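Local structure of regulator of G-protein signaling 1 (Homo sapiens, 2BV1) at residues Asp12-Ala16 and Ala17-Gln21; Ile89-Asp92 and Phe93-Glu97. The protein dampens G protein-coupled receptor signalling by raising the GTPase activity of G protein alpha subunits, driving them into their inactive GDP-bound form. One frame throughout, in Å; residues are numbered along the deposited sequence.

Interaction 1. Residues Asp12-Ala16 and Ala17-Gln21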
# COMPACT_ATOMS: atom_id res chain seq x y z
N ASP A 12 -18.73 -7.89 18.28
CA ASP A 12 -17.28 -7.84 18.28
C ASP A 12 -16.81 -7.02 17.07
O ASP A 12 -17.43 -7.07 16.02
CB ASP A 12 -16.68 -9.24 18.23
CG ASP A 12 -17.20 -10.15 19.35
OD1 ASP A 12 -17.58 -9.63 20.43
OD2 ASP A 12 -17.24 -11.39 19.13
N VAL A 13 -15.78 -6.21 17.26
CA VAL A 13 -15.24 -5.39 16.18
C VAL A 13 -13.80 -5.79 15.85
O VAL A 13 -13.29 -5.44 14.79
CB VAL A 13 -15.33 -3.90 16.52
CG1 VAL A 13 -16.81 -3.46 16.60
CG2 VAL A 13 -14.60 -3.59 17.80
N LEU A 14 -13.12 -6.48 16.79
CA LEU A 14 -11.77 -7.01 16.59
C LEU A 14 -11.58 -8.20 17.52
O LEU A 14 -12.17 -8.26 18.59
CB LEU A 14 -10.69 -5.95 16.88
CG LEU A 14 -9.25 -6.26 16.43
CD1 LEU A 14 -9.14 -6.49 14.92
CD2 LEU A 14 -8.26 -5.16 16.87
N SER A 15 -10.80 -9.17 17.08
CA SER A 15 -10.43 -10.34 17.94
C SER A 15 -8.96 -10.65 17.83
O SER A 15 -8.30 -10.31 16.82
CB SER A 15 -11.19 -11.60 17.54
OG SER A 15 -10.79 -12.06 16.27
N ALA A 16 -8.45 -11.33 18.86
CA ALA A 16 -7.06 -11.78 18.88
C ALA A 16 -6.83 -12.70 17.66
O ALA A 16 -5.79 -12.62 16.99
CB ALA A 16 -6.74 -12.49 20.20
N ALA A 17 -7.82 -13.54 17.37
CA ALA A 17 -7.76 -14.47 16.23
C ALA A 17 -7.52 -13.70 14.96
O ALA A 17 -6.62 -14.03 14.19
CB ALA A 17 -9.01 -15.31 16.12
N GLU A 18 -8.28 -12.62 14.76
CA GLU A 18 -8.15 -11.83 13.53
C GLU A 18 -6.78 -11.21 13.40
O GLU A 18 -6.18 -11.26 12.34
CB GLU A 18 -9.25 -10.73 13.47
CG GLU A 18 -9.16 -9.81 12.28
CD GLU A 18 -9.12 -10.55 10.94
OE1 GLU A 18 -9.82 -11.58 10.80
OE2 GLU A 18 -8.43 -10.07 10.02
N VAL A 19 -6.32 -10.59 14.49
CA VAL A 19 -5.03 -9.96 14.52
C VAL A 19 -3.91 -11.03 14.31
O VAL A 19 -2.93 -10.74 13.66
CB VAL A 19 -4.82 -9.23 15.83
CG1 VAL A 19 -3.36 -8.72 15.98
CG2 VAL A 19 -5.85 -8.10 15.96
N MET A 20 -4.06 -12.25 14.87
CA MET A 20 -3.15 -13.39 14.54
C MET A 20 -3.09 -13.68 13.03
O MET A 20 -2.03 -13.91 12.48
CB MET A 20 -3.55 -14.70 15.27
CG MET A 20 -3.48 -14.73 16.77
SD MET A 20 -4.11 -16.24 17.67
CE MET A 20 -3.84 -17.49 16.40
N GLN A 21 -4.25 -13.73 12.37
CA GLN A 21 -4.34 -13.95 10.93
C GLN A 21 -3.54 -13.00 10.02
O GLN A 21 -3.11 -13.39 8.92
CB GLN A 21 -5.81 -13.98 10.49
CG GLN A 21 -6.55 -15.29 10.84
CD GLN A 21 -6.10 -16.49 10.00
OE1 GLN A 21 -6.32 -16.54 8.77
NE2 GLN A 21 -5.48 -17.47 10.66
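Ser-15 and Glu-18 face each other across the turn that starts helix 16-21, their CA atoms 5.2 Å apart, where the extended backbone of Leu-14 and Ser-15 gives way to helical angles at Ala-16. Two main-chain bonds close the first turns. The amide of Val-19 donates to the carbonyl of Ser-15 (N to O, 3.1 Å), and Met-20 N reaches Ala-16 O at 2.8 Å.

The amides of a first helical turn lack carbonyls one turn earlier to bind, and Ser-15 illustrates how a side chain can step in. Its OG accepts from Glu-18 N at 3.0 Å, with an N-H...O angle of 157°. The torsion responsible, a chi1 of 68° that places OG between the backbone N and the carbonyl carbon, turns the hydroxyl back to the amide of Glu-18. This is an N-cap: Ser-15 is the residue just before a helix, and its side chain replaces a missing backbone acceptor. Glu-18 contributes its amide to the cap but not its carboxylate; with chi2 at 54° its chain bends, and OE2 bonds instead to Trp-22 NE1.

An apolar contact flanks the cap on another side of the turn. Leu-14 and Val-19 cross at about a right angle, CG2 of Val-19 meeting the forked end of the leucine, 3.8 Å from Leu-14 CD1 and 3.9 Å from CD2. The same methyl lies 3.4 Å from Ser-15 O, beside the first main-chain bond. Both side chains also touch Leu-143, and the buried Val-19 packs further on Leu-139 and Leu-140, joining this N-terminal helix to helix 134-142 and the tail that follows it.

Interaction 2. Residues Ile89-Asp92 and Phe93-Glu97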
# COMPACT_ATOMS: atom_id res chain seq x y z
N ILE A 89 7.86 6.81 -4.30
CA ILE A 89 7.93 5.40 -4.04
C ILE A 89 9.21 4.83 -4.67
O ILE A 89 9.72 5.36 -5.68
CB ILE A 89 6.67 4.64 -4.57
CG1 ILE A 89 6.52 4.79 -6.09
CG2 ILE A 89 5.42 5.11 -3.83
CD1 ILE A 89 5.41 3.99 -6.69
N ASN A 90 9.73 3.78 -4.03
CA ASN A 90 10.99 3.15 -4.40
C ASN A 90 10.78 2.05 -5.43
O ASN A 90 10.93 0.86 -5.13
CB ASN A 90 11.66 2.50 -3.20
CG ASN A 90 12.40 3.45 -2.33
OD1 ASN A 90 13.26 4.21 -2.78
ND2 ASN A 90 12.13 3.34 -1.02
N ILE A 91 10.38 2.42 -6.63
CA ILE A 91 10.37 1.48 -7.75
C ILE A 91 11.63 1.76 -8.50
O ILE A 91 12.25 2.81 -8.29
CB ILE A 91 9.14 1.61 -8.67
CG1 ILE A 91 9.05 3.03 -9.27
CG2 ILE A 91 7.90 1.24 -7.91
CD1 ILE A 91 7.70 3.29 -10.03
N ASP A 92 12.05 0.80 -9.32
CA ASP A 92 13.23 0.94 -10.12
C ASP A 92 12.92 1.88 -11.29
O ASP A 92 11.76 2.06 -11.70
CB ASP A 92 13.68 -0.43 -10.65
CG ASP A 92 12.62 -1.05 -11.56
OD1 ASP A 92 11.60 -1.56 -11.05
OD2 ASP A 92 12.78 -0.94 -12.77
N PHE A 93 13.99 2.43 -11.83
CA PHE A 93 13.98 3.32 -12.97
C PHE A 93 13.16 2.87 -14.18
O PHE A 93 12.46 3.70 -14.77
CB PHE A 93 15.43 3.59 -13.38
CG PHE A 93 15.57 4.43 -14.56
CD1 PHE A 93 15.41 5.79 -14.47
CD2 PHE A 93 15.89 3.86 -15.80
CE1 PHE A 93 15.54 6.59 -15.61
CE2 PHE A 93 16.01 4.64 -16.92
CZ PHE A 93 15.85 6.01 -16.83
N ARG A 94 13.25 1.59 -14.55
CA ARG A 94 12.57 1.08 -15.76
C ARG A 94 11.07 0.98 -15.53
O ARG A 94 10.29 1.31 -16.41
CB ARG A 94 13.14 -0.28 -16.26
CG ARG A 94 14.43 -0.12 -17.02
CD ARG A 94 15.02 -1.45 -17.49
NE ARG A 94 16.39 -1.28 -17.99
CZ ARG A 94 17.28 -2.28 -18.09
NH1 ARG A 94 16.94 -3.52 -17.73
NH2 ARG A 94 18.50 -2.01 -18.51
N THR A 95 10.68 0.53 -14.35
CA THR A 95 9.26 0.51 -13.99
C THR A 95 8.66 1.94 -13.94
O THR A 95 7.55 2.19 -14.46
CB THR A 95 9.08 -0.17 -12.67
OG1 THR A 95 9.59 -1.49 -12.80
CG2 THR A 95 7.59 -0.23 -12.26
N ARG A 96 9.44 2.87 -13.39
CA ARG A 96 9.06 4.28 -13.37
C ARG A 96 8.87 4.84 -14.77
O ARG A 96 7.82 5.40 -15.06
CB ARG A 96 10.09 5.11 -12.58
CG ARG A 96 9.58 6.47 -12.11
CD ARG A 96 10.62 7.23 -11.28
NE ARG A 96 11.32 6.38 -10.31
CZ ARG A 96 12.62 6.01 -10.39
NH1 ARG A 96 13.42 6.41 -11.39
NH2 ARG A 96 13.13 5.24 -9.45
N GLU A 97 9.86 4.65 -15.66
CA GLU A 97 9.78 5.12 -17.03
C GLU A 97 8.59 4.52 -17.80
O GLU A 97 7.88 5.26 -18.53
CB GLU A 97 11.09 4.83 -17.80
CG GLU A 97 12.33 5.53 -17.22
CD GLU A 97 12.78 6.77 -18.00
OE1 GLU A 97 12.95 6.70 -19.25
OE2 GLU A 97 13.00 7.81 -17.33
O HOH W 1 9.16 6.45 -8.17
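Asp-92 OD2 is gripped by two amides of the first turn of helix 93-103, an N-cap in which one acidic side chain serves several donors. Thr-95 N, 3.0 Å from Asp-92 OD2, approaches from above the carboxylate plane, 47° out of it, and Arg-94 N adds a second, weak bond. The other oxygen, OD1, accepts the hydroxyl of Thr-95, OG1 to OD1 2.7 Å, on its syn side. Bonds at both oxygens should restrict rotation about chi2; chi1 of 63°, with CG between the backbone N and the carbonyl carbon, brings the carboxylate over the amides. The positive end of the helix dipole and these donors would be expected to favour its ionised form.

Arg-96 ties the preceding loop to the same turn. Its amide N bonds to Asp-92 O at 3.0 Å, while its side chain bends at chi3 (-43°) and folds back toward the loop. There NH2 lies 2.8 Å from Ile-91 O, a weak bond because the N-H points well off the oxygen. NE instead engages a water at the edge of the guanidinium, in its plane, and that water donates to Ile-89 O. Alongside these polar bonds, Ile-91 CD1 rests 3.7 Å from Arg-96 CA, the two side chains crossing obliquely.

The contact lies on the surface of the RGS domain, but its isoleucines lead inward: Ile-91 packs on Val-117 and Ile-118 of helix 112-131, Ile-89 also reaches helices 50-62 and 69-81, and Arg-96 touches Val-81 at the end of helix 69-81.

Interactions 1 and 2 treat one problem, starting a helix after a loop, at two remote places in an all-helical chain. Their centres are about 36 Å apart, on opposite sides of the chain's centre, and their nearest atoms remain about 24 Å from each other. They come in series: interaction 1 opens helix 16-21 near the N-terminus, and interaction 2 opens helix 93-103 well into the RGS domain. They share no helix. The former packs against helix 134-142, bringing the two ends of the modelled chain together; the latter joins helices 50-62, 69-81 and 112-131. Each residue caps its own helix, Ser-15 where the chain termini meet, Asp-92 in the RGS domain's four-helix bundle.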